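Local coordinates for telomere length regulator taz1 (Schizosaccharomyces pombe, PDB 4ZMI), which binds double-stranded telomeric DNA as a regulator of telomere length and is required for repression of telomere-adjacent genes and for normal meiosis or sporulation, at residues T75-Y80 and S169-T174; I123-L128 and V143-L148. One frame throughout, in Å; residues are numbered along the deposited sequence.

Contact 1 of 2, residues T75-Y80 and S169-T174; sequences TIFFSY and SCLPYT. With MG (magnesium ion), chain B.
One face of the Phe77 ring is covered by Pro172, whose CD stands over the ring centre, 3.7 Å from the centroid and 10° off the ring normal. The Tyr173 ring has Ser79 OG at its edge, in plane, and on one face Pro172 CG, 4.0 Å above the ring plane and offset toward the rim. The Phe77 pair is a CH-pi contact between the N-cap residue of helix 78-83 and the loop that joins helix 163-168 to helix 176-182 in the all-helical domain of Taz1. The two side chains meet tip to tip, and Leu171 CD2 comes obliquely to Phe77 CE2 at 3.9 Å. An alanine in place of Phe77 would probably leave Pro172 CD and Leu171 CD2 facing a gap and loosen the loop against the helix start. The phenol OH of Tyr173 donates a hydrogen bond of 2.7 Å to Ser79 OG. Ser79 OG also bonds to Asp126 of helix 118-130, so this buried hydroxyl ties the loop to two helices. In Tyr80 CG is anti to the backbone N (chi1 -176°). Its CD1 lies obliquely against Pro172 CG at 4.0 Å and Tyr173 CE2 at 4.1 Å, while its own hydroxyl is hydrogen-bonded to Trp3 N near the chain start. The same loop carries a magnesium site, to which Leu168 at the end of helix 163-168 also belongs. The ion takes a water and two backbone carbonyls, lying 2.4 Å from Leu171 O and 2.5 Å from Tyr173 O.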
ATOM      1  N   THR A  75      -4.550  -6.024  -0.581  1.00 46.80           N
ATOM      2  CA  THR A  75      -3.399  -5.958  -1.463  1.00 50.26           C
ATOM      3  C   THR A  75      -2.477  -7.138  -1.150  1.00 54.14           C
ATOM      4  O   THR A  75      -2.813  -8.015  -0.354  1.00 47.77           O
ATOM      5  CB  THR A  75      -2.641  -4.635  -1.250  1.00 50.40           C
ATOM      6  OG1 THR A  75      -1.545  -4.555  -2.159  1.00 51.91           O
ATOM      7  CG2 THR A  75      -2.093  -4.610   0.145  1.00 52.08           C
ATOM      8  N   ILE A  76      -1.321  -7.146  -1.789  1.00 53.46           N
ATOM      9  CA  ILE A  76      -0.390  -8.252  -1.705  1.00 55.94           C
ATOM     10  C   ILE A  76       0.698  -7.967  -0.692  1.00 60.25           C
ATOM     11  O   ILE A  76       1.235  -6.863  -0.652  1.00 72.28           O
ATOM     12  CB  ILE A  76       0.320  -8.435  -3.038  1.00 64.44           C
ATOM     13  CG1 ILE A  76      -0.690  -8.741  -4.144  1.00 66.20           C
ATOM     14  CG2 ILE A  76       1.387  -9.512  -2.914  1.00 66.26           C
ATOM     15  CD1 ILE A  76      -1.460 -10.018  -3.914  1.00 75.51           C
ATOM     16  N   PHE A  77       1.055  -8.966   0.105  1.00 50.70           N
ATOM     17  CA  PHE A  77       2.075  -8.783   1.118  1.00 48.19           C
ATOM     18  C   PHE A  77       3.315  -9.596   0.883  1.00 54.92           C
ATOM     19  O   PHE A  77       3.348 -10.806   1.147  1.00 53.54           O
ATOM     20  CB  PHE A  77       1.485  -9.054   2.489  1.00 41.17           C
ATOM     21  CG  PHE A  77       0.503  -8.020   2.892  1.00 50.37           C
ATOM     22  CD1 PHE A  77      -0.819  -8.129   2.517  1.00 41.89           C
ATOM     23  CD2 PHE A  77       0.925  -6.882   3.573  1.00 54.18           C
ATOM     24  CE1 PHE A  77      -1.730  -7.155   2.867  1.00 49.49           C
ATOM     25  CE2 PHE A  77       0.039  -5.897   3.934  1.00 43.16           C
ATOM     26  CZ  PHE A  77      -1.307  -6.020   3.574  1.00 36.92           C
ATOM     27  N   PHE A  78       4.349  -8.910   0.406  1.00 47.32           N
ATOM     28  CA  PHE A  78       5.599  -9.567   0.082  1.00 52.21           C
ATOM     29  C   PHE A  78       6.305 -10.089   1.322  1.00 52.02           C
ATOM     30  O   PHE A  78       6.967 -11.132   1.277  1.00 51.26           O
ATOM     31  CB  PHE A  78       6.487  -8.666  -0.774  1.00 62.44           C
ATOM     32  CG  PHE A  78       5.949  -8.451  -2.162  1.00 66.57           C
ATOM     33  CD1 PHE A  78       5.257  -7.302  -2.481  1.00 64.99           C
ATOM     34  CD2 PHE A  78       6.102  -9.425  -3.136  1.00 63.62           C
ATOM     35  CE1 PHE A  78       4.740  -7.116  -3.746  1.00 66.78           C
ATOM     36  CE2 PHE A  78       5.594  -9.241  -4.400  1.00 63.02           C
ATOM     37  CZ  PHE A  78       4.914  -8.087  -4.710  1.00 65.16           C
ATOM     38  N   SER A  79       6.132  -9.406   2.444  1.00 46.53           N
ATOM     39  CA  SER A  79       6.687  -9.940   3.679  1.00 50.69           C
ATOM     40  C   SER A  79       6.027 -11.268   4.035  1.00 49.18           C
ATOM     41  O   SER A  79       6.676 -12.163   4.536  1.00 51.74           O
ATOM     42  CB  SER A  79       6.523  -8.962   4.840  1.00 52.01           C
ATOM     43  OG  SER A  79       5.159  -8.708   5.121  1.00 52.67           O
ATOM     44  N   TYR A  80       4.732 -11.380   3.777  1.00 43.42           N
ATOM     45  CA  TYR A  80       4.003 -12.591   4.117  1.00 46.25           C
ATOM     46  C   TYR A  80       4.427 -13.742   3.196  1.00 53.48           C
ATOM     47  O   TYR A  80       4.774 -14.815   3.657  1.00 50.44           O
ATOM     48  CB  TYR A  80       2.514 -12.316   3.985  1.00 43.46           C
ATOM     49  CG  TYR A  80       1.602 -13.442   4.388  1.00 42.09           C
ATOM     50  CD1 TYR A  80       0.972 -13.435   5.618  1.00 38.91           C
ATOM     51  CD2 TYR A  80       1.331 -14.478   3.520  1.00 39.98           C
ATOM     52  CE1 TYR A  80       0.119 -14.441   5.992  1.00 48.97           C
ATOM     53  CE2 TYR A  80       0.478 -15.517   3.887  1.00 51.56           C
ATOM     54  CZ  TYR A  80      -0.123 -15.488   5.122  1.00 52.52           C
ATOM     55  OH  TYR A  80      -0.981 -16.484   5.480  1.00 56.34           O
ATOM     56  N   SER A 169      -4.066  -2.919  11.966  1.00 42.03           N
ATOM     57  CA  SER A 169      -5.340  -2.974  11.282  1.00 42.82           C
ATOM     58  C   SER A 169      -5.143  -3.129   9.767  1.00 46.09           C
ATOM     59  O   SER A 169      -6.049  -3.510   9.080  1.00 54.79           O
ATOM     60  CB  SER A 169      -6.119  -1.693  11.550  1.00 45.24           C
ATOM     61  OG  SER A 169      -5.492  -0.622  10.847  1.00 51.86           O
ATOM     62  N   CYS A 170      -3.959  -2.851   9.241  1.00 43.18           N
ATOM     63  CA  CYS A 170      -3.686  -2.976   7.814  0.50 43.52           C
ATOM     64  C   CYS A 170      -2.662  -4.063   7.493  1.00 46.36           C
ATOM     65  O   CYS A 170      -2.122  -4.071   6.391  1.00 47.67           O
ATOM     66  CB  CYS A 170      -3.151  -1.649   7.249  0.50 39.99           C
ATOM     67  SG  CYS A 170      -4.272  -0.222   7.319  0.50 36.20           S
ATOM     68  N   LEU A 171      -2.347  -4.927   8.458  1.00 42.78           N
ATOM     69  CA  LEU A 171      -1.370  -5.997   8.235  1.00 38.01           C
ATOM     70  C   LEU A 171      -1.979  -7.362   8.560  1.00 44.82           C
ATOM     71  O   LEU A 171      -2.813  -7.479   9.476  1.00 44.06           O
ATOM     72  CB  LEU A 171      -0.111  -5.792   9.077  1.00 43.84           C
ATOM     73  CG  LEU A 171       0.722  -4.541   8.769  1.00 41.71           C
ATOM     74  CD1 LEU A 171       1.789  -4.424   9.801  1.00 36.64           C
ATOM     75  CD2 LEU A 171       1.355  -4.664   7.401  1.00 42.13           C
ATOM     76  N   PRO A 172      -1.562  -8.408   7.817  1.00 43.27           N
ATOM     77  CA  PRO A 172      -2.078  -9.761   8.063  1.00 53.74           C
ATOM     78  C   PRO A 172      -1.268 -10.377   9.196  1.00 63.63           C
ATOM     79  O   PRO A 172      -0.914 -11.554   9.186  1.00 67.05           O
ATOM     80  CB  PRO A 172      -1.833 -10.474   6.728  1.00 45.04           C
ATOM     81  CG  PRO A 172      -0.578  -9.808   6.208  1.00 50.67           C
ATOM     82  CD  PRO A 172      -0.656  -8.366   6.653  1.00 42.06           C
ATOM     83  N   TYR A 173      -0.951  -9.536  10.169  1.00 57.50           N
ATOM     84  CA  TYR A 173      -0.286  -9.974  11.375  1.00 42.03           C
ATOM     85  C   TYR A 173      -1.102  -9.511  12.570  1.00 44.24           C
ATOM     86  O   TYR A 173      -1.878  -8.540  12.478  1.00 48.61           O
ATOM     87  CB  TYR A 173       1.133  -9.423  11.406  1.00 42.02           C
ATOM     88  CG  TYR A 173       1.874  -9.721  10.130  1.00 43.81           C
ATOM     89  CD1 TYR A 173       2.252  -8.698   9.255  1.00 40.38           C
ATOM     90  CD2 TYR A 173       2.174 -11.038   9.778  1.00 39.24           C
ATOM     91  CE1 TYR A 173       2.928  -8.977   8.065  1.00 47.56           C
ATOM     92  CE2 TYR A 173       2.850 -11.331   8.594  1.00 46.79           C
ATOM     93  CZ  TYR A 173       3.217 -10.308   7.739  1.00 52.94           C
ATOM     94  OH  TYR A 173       3.880 -10.632   6.572  1.00 50.04           O
ATOM     95  N   THR A 174      -0.915 -10.221  13.678  1.00 46.33           N
ATOM     96  CA  THR A 174      -1.784 -10.144  14.835  1.00 48.36           C
ATOM     97  C   THR A 174      -1.215  -9.332  15.991  1.00 53.46           C
ATOM     98  O   THR A 174      -1.959  -8.924  16.882  1.00 58.88           O
ATOM     99  CB  THR A 174      -2.109 -11.567  15.358  1.00 57.07           C
ATOM    100  OG1 THR A 174      -0.893 -12.257  15.659  1.00 59.57           O
ATOM    101  CG2 THR A 174      -2.849 -12.345  14.301  1.00 67.62           C
TER
HETATM  102 MG    MG B 401      -3.952  -7.560  11.619  1.00 35.00          MG
HETATM  103  O   HOH W   1      -4.415  -6.914  13.899  1.00 61.90           O

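Contact 2 of 2, residues I123-L128 and V143-L148; sequences IVLDAL and VLFEEL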
ATOM      1  N   ILE A 123       0.859  -1.151   1.925  1.00 44.12           N
ATOM      2  CA  ILE A 123       2.003  -1.290   1.026  1.00 50.90           C
ATOM      3  C   ILE A 123       3.265  -0.699   1.632  1.00 55.22           C
ATOM      4  O   ILE A 123       4.309  -1.344   1.603  1.00 58.13           O
ATOM      5  CB  ILE A 123       1.719  -0.691  -0.356  1.00 55.60           C
ATOM      6  CG1 ILE A 123       0.532  -1.410  -0.977  1.00 52.52           C
ATOM      7  CG2 ILE A 123       2.928  -0.823  -1.279  1.00 49.17           C
ATOM      8  CD1 ILE A 123      -0.087  -0.654  -2.122  1.00 55.61           C
ATOM      9  N   VAL A 124       3.170   0.516   2.183  1.00 54.26           N
ATOM     10  CA  VAL A 124       4.317   1.130   2.857  1.00 47.78           C
ATOM     11  C   VAL A 124       4.863   0.270   4.021  1.00 47.08           C
ATOM     12  O   VAL A 124       6.062   0.062   4.119  1.00 55.05           O
ATOM     13  CB  VAL A 124       3.979   2.555   3.375  1.00 52.55           C
ATOM     14  CG1 VAL A 124       5.165   3.157   4.138  1.00 47.98           C
ATOM     15  CG2 VAL A 124       3.576   3.457   2.231  1.00 53.92           C
ATOM     16  N   LEU A 125       3.986  -0.227   4.898  1.00 45.74           N
ATOM     17  CA  LEU A 125       4.417  -1.062   6.021  1.00 49.84           C
ATOM     18  C   LEU A 125       5.030  -2.354   5.505  1.00 53.37           C
ATOM     19  O   LEU A 125       6.013  -2.837   6.058  1.00 52.03           O
ATOM     20  CB  LEU A 125       3.266  -1.381   6.984  1.00 45.24           C
ATOM     21  CG  LEU A 125       2.818  -0.225   7.899  1.00 47.00           C
ATOM     22  CD1 LEU A 125       1.442  -0.529   8.438  1.00 44.60           C
ATOM     23  CD2 LEU A 125       3.775   0.013   9.068  1.00 40.29           C
ATOM     24  N   ASP A 126       4.447  -2.914   4.446  1.00 53.22           N
ATOM     25  CA  ASP A 126       4.966  -4.160   3.886  1.00 50.72           C
ATOM     26  C   ASP A 126       6.382  -3.933   3.387  1.00 54.90           C
ATOM     27  O   ASP A 126       7.278  -4.711   3.683  1.00 58.53           O
ATOM     28  CB  ASP A 126       4.089  -4.664   2.755  1.00 50.31           C
ATOM     29  CG  ASP A 126       4.553  -6.006   2.214  1.00 58.20           C
ATOM     30  OD1 ASP A 126       4.763  -6.942   3.019  1.00 56.49           O
ATOM     31  OD2 ASP A 126       4.715  -6.116   0.977  1.00 58.41           O
ATOM     32  N   ALA A 127       6.584  -2.844   2.655  1.00 50.35           N
ATOM     33  CA  ALA A 127       7.927  -2.455   2.217  1.00 49.56           C
ATOM     34  C   ALA A 127       8.853  -2.303   3.403  1.00 57.04           C
ATOM     35  O   ALA A 127       9.969  -2.816   3.402  1.00 65.00           O
ATOM     36  CB  ALA A 127       7.882  -1.150   1.417  1.00 45.84           C
ATOM     37  N   LEU A 128       8.385  -1.618   4.435  1.00 55.83           N
ATOM     38  CA  LEU A 128       9.214  -1.434   5.618  1.00 54.02           C
ATOM     39  C   LEU A 128       9.565  -2.744   6.304  1.00 53.68           C
ATOM     40  O   LEU A 128      10.612  -2.854   6.943  1.00 55.59           O
ATOM     41  CB  LEU A 128       8.530  -0.501   6.614  1.00 55.02           C
ATOM     42  CG  LEU A 128       8.433   0.982   6.239  1.00 56.46           C
ATOM     43  CD1 LEU A 128       7.759   1.761   7.363  1.00 48.91           C
ATOM     44  CD2 LEU A 128       9.818   1.559   5.955  1.00 56.60           C
ATOM     45  N   VAL A 143       9.179   8.280   4.647  1.00 63.83           N
ATOM     46  CA  VAL A 143       8.652   9.617   4.412  1.00 67.62           C
ATOM     47  C   VAL A 143       7.186   9.528   4.009  1.00 67.58           C
ATOM     48  O   VAL A 143       6.328  10.222   4.564  1.00 63.50           O
ATOM     49  CB  VAL A 143       9.509  10.396   3.392  1.00 70.71           C
ATOM     50  CG1 VAL A 143       8.873  11.729   3.065  1.00 65.72           C
ATOM     51  CG2 VAL A 143      10.915  10.604   3.962  1.00 71.25           C
ATOM     52  N   LEU A 144       6.893   8.630   3.079  1.00 64.27           N
ATOM     53  CA  LEU A 144       5.522   8.398   2.677  1.00 58.15           C
ATOM     54  C   LEU A 144       4.688   7.942   3.882  1.00 53.40           C
ATOM     55  O   LEU A 144       3.521   8.288   4.008  1.00 57.28           O
ATOM     56  CB  LEU A 144       5.494   7.379   1.557  1.00 55.94           C
ATOM     57  CG  LEU A 144       4.162   7.299   0.822  1.00 63.54           C
ATOM     58  CD1 LEU A 144       3.859   8.602   0.131  1.00 59.40           C
ATOM     59  CD2 LEU A 144       4.168   6.149  -0.184  1.00 66.44           C
ATOM     60  N   PHE A 145       5.304   7.204   4.793  1.00 49.38           N
ATOM     61  CA  PHE A 145       4.583   6.751   5.986  1.00 51.82           C
ATOM     62  C   PHE A 145       4.175   7.925   6.864  1.00 57.94           C
ATOM     63  O   PHE A 145       3.049   7.977   7.355  1.00 59.08           O
ATOM     64  CB  PHE A 145       5.375   5.713   6.794  1.00 47.99           C
ATOM     65  CG  PHE A 145       4.600   5.142   7.953  1.00 55.10           C
ATOM     66  CD1 PHE A 145       3.779   4.030   7.780  1.00 55.56           C
ATOM     67  CD2 PHE A 145       4.656   5.731   9.203  1.00 49.51           C
ATOM     68  CE1 PHE A 145       3.056   3.515   8.839  1.00 51.83           C
ATOM     69  CE2 PHE A 145       3.923   5.228  10.260  1.00 50.61           C
ATOM     70  CZ  PHE A 145       3.128   4.118  10.083  1.00 51.77           C
ATOM     71  N   GLU A 146       5.079   8.882   7.056  1.00 61.83           N
ATOM     72  CA  GLU A 146       4.735  10.061   7.858  1.00 62.24           C
ATOM     73  C   GLU A 146       3.629  10.883   7.232  1.00 57.83           C
ATOM     74  O   GLU A 146       2.783  11.403   7.940  1.00 63.35           O
ATOM     75  CB  GLU A 146       5.946  10.946   8.137  1.00 70.45           C
ATOM     76  CG  GLU A 146       5.780  11.833   9.355  1.00 79.12           C
ATOM     77  CD  GLU A 146       5.357  13.246   9.015  1.00 92.12           C
ATOM     78  OE1 GLU A 146       5.259  13.575   7.809  1.00 94.81           O
ATOM     79  OE2 GLU A 146       5.129  14.032   9.962  1.00 97.96           O
ATOM     80  N   GLU A 147       3.622  10.978   5.909  1.00 56.72           N
ATOM     81  CA  GLU A 147       2.532  11.646   5.204  1.00 58.01           C
ATOM     82  C   GLU A 147       1.163  10.979   5.409  1.00 64.08           C
ATOM     83  O   GLU A 147       0.167  11.665   5.675  1.00 57.83           O
ATOM     84  CB  GLU A 147       2.831  11.760   3.713  1.00 56.79           C
ATOM     85  CG  GLU A 147       1.785  12.572   2.974  1.00 67.40           C
ATOM     86  CD  GLU A 147       1.846  14.067   3.311  1.00 76.40           C
ATOM     87  OE1 GLU A 147       2.937  14.543   3.682  1.00 84.57           O
ATOM     88  OE2 GLU A 147       0.807  14.762   3.199  1.00 77.21           O
ATOM     89  N   LEU A 148       1.114   9.648   5.287  1.00 55.61           N
ATOM     90  CA  LEU A 148      -0.125   8.924   5.529  1.00 44.61           C
ATOM     91  C   LEU A 148      -0.567   9.199   6.954  1.00 44.43           C
ATOM     92  O   LEU A 148      -1.750   9.323   7.229  1.00 51.30           O
ATOM     93  CB  LEU A 148       0.061   7.413   5.323  1.00 41.89           C
ATOM     94  CG  LEU A 148       0.494   7.054   3.907  1.00 50.38           C
ATOM     95  CD1 LEU A 148       0.834   5.568   3.808  1.00 56.60           C
ATOM     96  CD2 LEU A 148      -0.646   7.427   2.965  1.00 46.74           C
TER
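Apolar helix-to-helix packing joins Val124 and Leu125 of helix 118-130 to Leu144, Phe145 and Leu148 of helix 137-154, consecutive helices that run roughly antiparallel in the buried interior of the domain. The short segments have axes 9.9 Å apart at closest approach and 147° between their directions. Val124 points toward the partner helix, and its two methyls share three residues there. CG1, anti to the backbone N (chi1 177°), lies at the edge of the Phe145 ring, in plane, and touches Phe145 CB at 3.7 Å. CG2 meets the tips of two leucines one turn apart, Leu144 CD2 at 3.7 Å and Leu148 CD1 at 3.8 Å; Leu148 and Val124 pass one another running in opposite senses. One residue on, Leu125 sends CD2 obliquely to Phe145 CE1 at 3.6 Å, so the phenylalanine is touched by both Val124 and Leu125. No hydrogen bond links the two segments. Around this seam, Leu196 of helix 192-203 packs on both Leu125 and Phe145, while helix 214-229 lies against Leu144 through Phe224 and against Leu148 through Phe217.

How the contacts relate
From the N terminus, after helices 5-35, 43-50 and 52-68, the chain reaches 75-80 at the start of helix 78-83, runs through helices 85-91 and 95-107, and enters helix 118-130, which carries 123-128. Contact 2 then closes a short hairpin of helices by bringing 143-148 back alongside. Only after helices 137-154 and 163-168 does 169-174 return to the start of helix 78-83, so contact 1 closes a longer loop with contact 2 nested inside it. The two touch directly: Asp126 accepts a probable hydrogen bond from Phe78 N, a second beside that of Ser79, and Leu171 CD2 packs on Leu125 CB. Helix 118-130 thereby joins the helical hairpin to the magnesium-bearing loop and helix 78-83.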